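Local coordinates for substrate-binding protein (Synechococcus sp., PDB 6WPN) that probably binds a sugar or oligosaccharide in the periplasm and hands it to a membrane transporter for uptake, at residues 122-127 / 132-137; 169-174 / 258-263; 325-330 / 337-342. All coordinates share one frame; numbering follows the deposited sequence.

How the interactions relate
The touching residues of interactions 2 and 3 are all buried, whereas interaction 1 is partly buried, with Gly133 at the surface and Trp124 inside. Strand 137-149 ties them together: segment 132-137 leads into it, and strands 260-263 of interaction 2 and 337-338 of interaction 3 pair with it antiparallel. Interactions 1 and 3 are neighbours, nearest atoms about 4 Å apart, while interaction 2 lies across the chain's centre from interaction 1, about 36 Å between centres. In interaction 1 a loop glutamine bonds to the carbonyl at a helix end; in interaction 3 a helix glutamine accepts from backbone N-H groups of a turn; in interaction 2 a helix tyrosine meets a strand by van der Waals contact, without a hydrogen bond between the segments.

Interaction 1: 122-127 / 132-137; sequences SVWEAA and AGQIAI
The side-chain amide of Gln134 lies over one face of the Trp124 indole, the two planes only 12° apart, although the side chains run at about a right angle to each other. NE2 of Gln134 stands 3.1 Å from CE2 of Trp124, displaced toward the rim of the ring system. With the planes so nearly parallel, the amide's N-H bonds run along the ring and not into it. Trp124 has CG anti to its backbone N (chi1 174°), which sets the indole beside the residue's own carbonyl, so one amide nitrogen can meet both. NE2 of Gln134 donates to O of Trp124 at 3.2 Å, nearly straight at 165°, with the acceptor close to the amide plane. A second, weak bond of 3.2 Å joins NE2 of Gln134 to O of Ala136. These bonds fix the flip of the amide, and a bend at the second torsion of the chain brings it back over the ring. Glutamine suits the place, being flat enough to lie against the indole and polar enough to bind the carbonyl where helix 121-124 ends.

Beneath this, the methyl of Ala127 packs against CG1 of Ile135 at 4.1 Å and the CB of Ala136 at 4.4 Å, small enough to let the loop close in. CG2 of Ile137 touches CZ3 of Trp124 at 4.3 Å. Gly133 has a positive phi, at which a CB would press on the carbonyl O of Ala132. Tyr119 and Leu111 also pack on Trp124, and Ile135 reaches Ala95 and Ala99 of helix 92-99. The chain here turns from a short helix into strand 137-149, whose pairing with strands 260-263, 295-303 and 337-338 is consistent with a crossing between the two lobes of a periplasmic-binding fold.

Interaction 2: 169-174 / 258-263; sequences PAYARS and LALLAS
The phenolic OH of Tyr171 is the polar atom on which this contact turns: the methyl of Ala259, just before strand 260-263, and the CB methylene of Leu260, the strand's first residue, press on it, and the carbonyl O of Gly183 accepts its hydrogen bond. CB of Ala259 lies 3.3 Å from OH of Tyr171, and CB of Leu260 lies 3.4 Å from the same oxygen. Behind the oxygen, CZ of Tyr171 is still 4.4 Å from CB of Ala259, so it is the phenol oxygen that makes the closest touch. CG of Tyr171 is anti to the backbone N (chi1 152°, some way from a perfect 180°), which throws the ring outward from helix 168-179 toward the start of strand 260-263.

Tyrosine suits the place because it is long enough to reach from helix to strand, with a hydroxyl that can donate to O of Gly183. Ala259 is short enough to admit the oxygen, while its backbone bonds with Asn149 and Tyr182 hold it in line. Tyr171 also packs on Leu153 of helix 150-155, Leu158 and Pro162, and Leu260 packs on Ser146 and Val148 of the neighbouring strand 137-149.

No hydrogen bond passes between the two segments. The buried hydroxyl is satisfied by O of Gly183 while its flanks pack on carbon, which makes the contact one of shape rather than of bonding.

Interaction 3: 325-330 / 337-342; sequences TNQARF and LPSSLE
The flat amide of Gln327 is met above its plane by Ser340, whose CB lies 3.5 Å from NE2 and also over CD, and, on the same side near the oxygen, by CB of Pro338, 3.3 Å from OE1. Beyond the amide's end stands OG of Ser339, beside both OE1 and NE2 but bonded, weakly, to NE2 alone. The main bond runs from the backbone N of Ser339 to OE1 of Gln327, 2.8 Å long, with the donor tilted only 21° from the carbonyl plane. The N of Ser340 adds a weak bond to OE1 of Gln327 at 3.5 Å, coming down from above the plane on the side of its own CB, so one oxygen takes two successive backbone N-H groups. In the other direction NE2 of Gln327 gives its weak bond of 3.4 Å to OG of Ser339, while its stronger partner is the O of Thr322. OG of Ser339 in turn donates to the O of Trp139, which pins this hydroxyl.

In Gln327, CG is anti to the carbonyl carbon (chi1 -81°) and the chain beyond is extended, so the amide reaches straight from helix 324-334 into the turn. Glutamine suits this buried spot by offering an acceptor and a donor on one flat head. A leucine in its place would probably leave the N of Ser339 without its acceptor and the turn freer to shift. CB of Pro338 also packs on CB of Gln327, 3.9 Å away.

Ser340 is the N-cap of helix 341-352, its OG taking the N of Ala343. This is a helix-strand-helix connection in which the short strand 337-338 pairs with strand 137-149, and a glutamine of the first helix holds the turn that leads into the capped start of the second.

Interaction 1: 122-127 / 132-137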
# COMPACT_ATOMS: atom_id res chain seq x y z
N SER A 122 0.33 12.01 12.90
CA SER A 122 1.39 11.29 12.19
C SER A 122 1.08 11.19 10.70
O SER A 122 1.99 11.25 9.86
CB SER A 122 1.56 9.90 12.79
OG SER A 122 0.31 9.25 12.91
N VAL A 123 -0.19 11.01 10.35
CA VAL A 123 -0.56 10.84 8.95
C VAL A 123 -0.86 12.18 8.26
O VAL A 123 -0.71 12.29 7.04
CB VAL A 123 -1.75 9.88 8.83
CG1 VAL A 123 -2.24 9.77 7.38
CG2 VAL A 123 -1.38 8.53 9.40
N TRP A 124 -1.26 13.19 9.02
CA TRP A 124 -1.47 14.52 8.44
C TRP A 124 -0.15 15.13 8.01
O TRP A 124 -0.06 15.76 6.95
CB TRP A 124 -2.19 15.43 9.44
CG TRP A 124 -2.32 16.85 8.97
CD1 TRP A 124 -1.41 17.86 9.15
CD2 TRP A 124 -3.42 17.43 8.25
NE1 TRP A 124 -1.87 19.02 8.57
CE2 TRP A 124 -3.10 18.78 8.02
CE3 TRP A 124 -4.64 16.93 7.78
CZ2 TRP A 124 -3.96 19.65 7.34
CZ3 TRP A 124 -5.49 17.79 7.11
CH2 TRP A 124 -5.15 19.13 6.89
N GLU A 125 0.89 14.96 8.82
CA GLU A 125 2.22 15.49 8.56
C GLU A 125 2.98 14.67 7.52
O GLU A 125 4.08 15.06 7.13
CB GLU A 125 3.01 15.56 9.86
CG GLU A 125 2.35 16.41 10.95
CD GLU A 125 2.51 17.90 10.73
OE1 GLU A 125 1.51 18.63 10.88
OE2 GLU A 125 3.63 18.34 10.39
N ALA A 126 2.41 13.55 7.06
CA ALA A 126 3.01 12.72 6.03
C ALA A 126 2.89 13.33 4.63
O ALA A 126 2.95 12.59 3.64
CB ALA A 126 2.38 11.32 6.05
N ALA A 127 2.70 14.64 4.53
CA ALA A 127 2.63 15.33 3.24
C ALA A 127 3.50 16.58 3.25
O ALA A 127 4.73 16.50 3.18
CB ALA A 127 1.19 15.69 2.91
N ALA A 132 6.94 20.98 0.15
CA ALA A 132 6.25 21.93 -0.72
C ALA A 132 5.03 22.51 -0.01
O ALA A 132 4.18 23.12 -0.66
CB ALA A 132 5.84 21.27 -2.04
N GLY A 133 4.95 22.33 1.31
CA GLY A 133 3.81 22.73 2.10
C GLY A 133 2.83 21.58 2.28
O GLY A 133 3.15 20.41 2.07
N GLN A 134 1.61 21.93 2.67
CA GLN A 134 0.56 20.93 2.86
C GLN A 134 -0.11 20.69 1.51
O GLN A 134 -0.99 21.44 1.09
CB GLN A 134 -0.45 21.38 3.91
CG GLN A 134 -1.43 20.29 4.31
CD GLN A 134 -0.82 19.30 5.29
OE1 GLN A 134 0.23 19.55 5.88
NE2 GLN A 134 -1.47 18.15 5.45
N ILE A 135 0.31 19.63 0.82
CA ILE A 135 -0.13 19.35 -0.54
C ILE A 135 -1.28 18.35 -0.60
O ILE A 135 -1.83 18.14 -1.69
CB ILE A 135 1.03 18.82 -1.40
CG1 ILE A 135 1.57 17.53 -0.76
CG2 ILE A 135 2.12 19.87 -1.52
CD1 ILE A 135 2.44 16.71 -1.66
N ALA A 136 -1.66 17.74 0.51
CA ALA A 136 -2.69 16.72 0.45
C ALA A 136 -3.38 16.59 1.80
O ALA A 136 -2.81 16.91 2.85
CB ALA A 136 -2.11 15.36 0.02
N ILE A 137 -4.61 16.12 1.75
CA ILE A 137 -5.40 15.81 2.94
C ILE A 137 -5.43 14.30 3.09
O ILE A 137 -5.73 13.60 2.11
CB ILE A 137 -6.83 16.38 2.84
CG1 ILE A 137 -6.78 17.91 2.87
CG2 ILE A 137 -7.71 15.85 3.95
CD1 ILE A 137 -8.09 18.56 2.46

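Interaction 2: 169-174 / 258-263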
# COMPACT_ATOMS: atom_id res chain seq x y z
N PRO A 169 13.22 -17.80 5.48
CA PRO A 169 13.83 -18.93 4.75
C PRO A 169 13.56 -20.29 5.37
O PRO A 169 13.09 -21.20 4.68
CB PRO A 169 15.33 -18.58 4.76
CG PRO A 169 15.36 -17.11 4.83
CD PRO A 169 14.22 -16.75 5.76
N ALA A 170 13.82 -20.45 6.67
CA ALA A 170 13.57 -21.74 7.32
C ALA A 170 12.10 -22.14 7.20
O ALA A 170 11.79 -23.32 6.97
CB ALA A 170 13.99 -21.68 8.79
N TYR A 171 11.19 -21.18 7.35
CA TYR A 171 9.77 -21.44 7.19
C TYR A 171 9.44 -21.87 5.76
O TYR A 171 8.74 -22.86 5.54
CB TYR A 171 8.97 -20.20 7.58
CG TYR A 171 7.63 -20.03 6.89
CD1 TYR A 171 6.52 -20.77 7.28
CD2 TYR A 171 7.48 -19.10 5.87
CE1 TYR A 171 5.30 -20.60 6.65
CE2 TYR A 171 6.26 -18.93 5.24
CZ TYR A 171 5.17 -19.68 5.64
OH TYR A 171 3.96 -19.50 5.00
N ALA A 172 9.94 -21.12 4.78
CA ALA A 172 9.64 -21.40 3.38
C ALA A 172 10.12 -22.79 2.97
O ALA A 172 9.44 -23.50 2.22
CB ALA A 172 10.25 -20.33 2.47
N ARG A 173 11.30 -23.18 3.45
CA ARG A 173 11.80 -24.52 3.15
C ARG A 173 10.86 -25.59 3.69
O ARG A 173 10.53 -26.55 2.98
CB ARG A 173 13.21 -24.70 3.72
CG ARG A 173 14.25 -23.86 3.01
CD ARG A 173 15.67 -24.27 3.36
NE ARG A 173 16.18 -23.57 4.53
CZ ARG A 173 16.92 -22.46 4.47
NH1 ARG A 173 17.23 -21.94 3.29
NH2 ARG A 173 17.34 -21.88 5.58
N SER A 174 10.41 -25.44 4.94
CA SER A 174 9.53 -26.44 5.54
C SER A 174 8.24 -26.59 4.74
O SER A 174 7.74 -27.71 4.57
CB SER A 174 9.22 -26.09 6.99
OG SER A 174 10.33 -26.33 7.83
N LEU A 258 -0.76 -21.45 -1.48
CA LEU A 258 0.09 -20.45 -0.84
C LEU A 258 -0.21 -20.44 0.65
O LEU A 258 -1.37 -20.25 1.05
CB LEU A 258 -0.15 -19.06 -1.46
CG LEU A 258 0.76 -17.91 -1.03
CD1 LEU A 258 2.21 -18.27 -1.29
CD2 LEU A 258 0.39 -16.63 -1.77
N ALA A 259 0.82 -20.64 1.47
CA ALA A 259 0.61 -20.75 2.91
C ALA A 259 0.40 -19.39 3.57
O ALA A 259 -0.36 -19.29 4.54
CB ALA A 259 1.78 -21.47 3.57
N LEU A 260 1.06 -18.35 3.08
CA LEU A 260 0.93 -17.01 3.65
C LEU A 260 0.67 -16.02 2.53
O LEU A 260 1.40 -16.00 1.53
CB LEU A 260 2.18 -16.61 4.44
CG LEU A 260 2.15 -15.29 5.22
CD1 LEU A 260 3.08 -15.36 6.43
CD2 LEU A 260 2.55 -14.12 4.34
N LEU A 261 -0.34 -15.17 2.71
CA LEU A 261 -0.71 -14.14 1.75
C LEU A 261 -0.72 -12.80 2.47
O LEU A 261 -1.45 -12.62 3.44
CB LEU A 261 -2.08 -14.43 1.14
CG LEU A 261 -2.68 -13.38 0.21
CD1 LEU A 261 -1.94 -13.32 -1.13
CD2 LEU A 261 -4.16 -13.64 -0.01
N ALA A 262 0.10 -11.86 2.00
CA ALA A 262 0.13 -10.52 2.58
C ALA A 262 -1.08 -9.75 2.06
O ALA A 262 -1.09 -9.31 0.91
CB ALA A 262 1.43 -9.81 2.25
N SER A 263 -2.10 -9.58 2.90
CA SER A 263 -3.33 -8.94 2.45
C SER A 263 -4.09 -8.40 3.66
O SER A 263 -3.79 -8.73 4.82
CB SER A 263 -4.18 -9.91 1.62
OG SER A 263 -5.34 -9.28 1.11

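Interaction 3: 325-330 / 337-342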
# COMPACT_ATOMS: atom_id res chain seq x y z
N THR A 325 -17.94 11.38 9.72
CA THR A 325 -19.04 10.49 9.34
C THR A 325 -18.70 9.69 8.10
O THR A 325 -18.92 8.47 8.05
CB THR A 325 -20.31 11.31 9.09
OG1 THR A 325 -20.65 12.04 10.28
CG2 THR A 325 -21.46 10.39 8.70
N ASN A 326 -18.16 10.35 7.07
CA ASN A 326 -17.87 9.65 5.82
C ASN A 326 -16.71 8.68 5.98
O ASN A 326 -16.73 7.58 5.41
CB ASN A 326 -17.60 10.65 4.70
CG ASN A 326 -18.83 11.48 4.34
OD1 ASN A 326 -19.95 10.96 4.32
ND2 ASN A 326 -18.63 12.75 4.03
N GLN A 327 -15.68 9.06 6.74
CA GLN A 327 -14.54 8.16 6.92
C GLN A 327 -14.93 6.94 7.74
O GLN A 327 -14.50 5.82 7.44
CB GLN A 327 -13.37 8.90 7.57
CG GLN A 327 -12.56 9.71 6.58
CD GLN A 327 -11.11 9.86 7.00
OE1 GLN A 327 -10.38 8.87 7.10
NE2 GLN A 327 -10.68 11.09 7.26
N ALA A 328 -15.76 7.12 8.78
CA ALA A 328 -16.23 5.99 9.56
C ALA A 328 -17.04 5.04 8.68
O ALA A 328 -16.84 3.82 8.72
CB ALA A 328 -17.06 6.47 10.75
N ARG A 329 -17.95 5.59 7.87
CA ARG A 329 -18.76 4.76 6.99
C ARG A 329 -17.91 4.02 5.98
O ARG A 329 -18.16 2.84 5.68
CB ARG A 329 -19.80 5.63 6.29
CG ARG A 329 -20.75 4.86 5.39
CD ARG A 329 -21.84 5.77 4.84
NE ARG A 329 -22.62 5.09 3.81
CZ ARG A 329 -23.45 5.71 2.98
NH1 ARG A 329 -24.11 5.01 2.07
NH2 ARG A 329 -23.60 7.02 3.04
N PHE A 330 -16.89 4.69 5.42
CA PHE A 330 -16.01 4.00 4.48
C PHE A 330 -15.16 2.96 5.19
O PHE A 330 -14.87 1.91 4.61
CB PHE A 330 -15.13 5.01 3.73
CG PHE A 330 -14.30 4.39 2.63
CD1 PHE A 330 -14.88 4.09 1.40
CD2 PHE A 330 -12.95 4.13 2.81
CE1 PHE A 330 -14.13 3.52 0.38
CE2 PHE A 330 -12.20 3.57 1.79
CZ PHE A 330 -12.79 3.26 0.57
N LEU A 337 -8.81 1.32 7.47
CA LEU A 337 -8.67 2.21 8.62
C LEU A 337 -8.79 3.66 8.19
O LEU A 337 -8.26 4.05 7.14
CB LEU A 337 -7.32 1.99 9.30
CG LEU A 337 -7.10 0.59 9.87
CD1 LEU A 337 -5.68 0.44 10.40
CD2 LEU A 337 -8.10 0.32 10.97
N PRO A 338 -9.46 4.50 8.97
CA PRO A 338 -9.56 5.92 8.62
C PRO A 338 -8.42 6.73 9.23
O PRO A 338 -7.74 6.30 10.16
CB PRO A 338 -10.91 6.33 9.21
CG PRO A 338 -11.03 5.46 10.43
CD PRO A 338 -10.32 4.16 10.12
N SER A 339 -8.23 7.93 8.68
CA SER A 339 -7.28 8.88 9.23
C SER A 339 -7.94 9.92 10.12
O SER A 339 -7.23 10.73 10.73
CB SER A 339 -6.51 9.57 8.10
OG SER A 339 -7.39 10.27 7.23
N SER A 340 -9.27 9.92 10.20
CA SER A 340 -9.98 10.81 11.10
C SER A 340 -9.94 10.26 12.51
O SER A 340 -10.23 9.08 12.74
CB SER A 340 -11.43 10.97 10.64
OG SER A 340 -12.24 11.52 11.66
N LEU A 341 -9.61 11.13 13.48
CA LEU A 341 -9.57 10.71 14.88
C LEU A 341 -10.94 10.26 15.35
O LEU A 341 -11.07 9.24 16.04
CB LEU A 341 -9.04 11.85 15.75
CG LEU A 341 -7.57 12.19 15.52
CD1 LEU A 341 -7.15 13.39 16.34
CD2 LEU A 341 -6.68 10.98 15.81
N GLU A 342 -11.99 11.02 15.00
CA GLU A 342 -13.34 10.66 15.39
C GLU A 342 -13.73 9.30 14.82
O GLU A 342 -14.25 8.44 15.53
CB GLU A 342 -14.32 11.72 14.88
CG GLU A 342 -14.19 13.08 15.54
CD GLU A 342 -15.12 14.11 14.96
OE1 GLU A 342 -15.76 13.84 13.92
OE2 GLU A 342 -15.22 15.20 15.56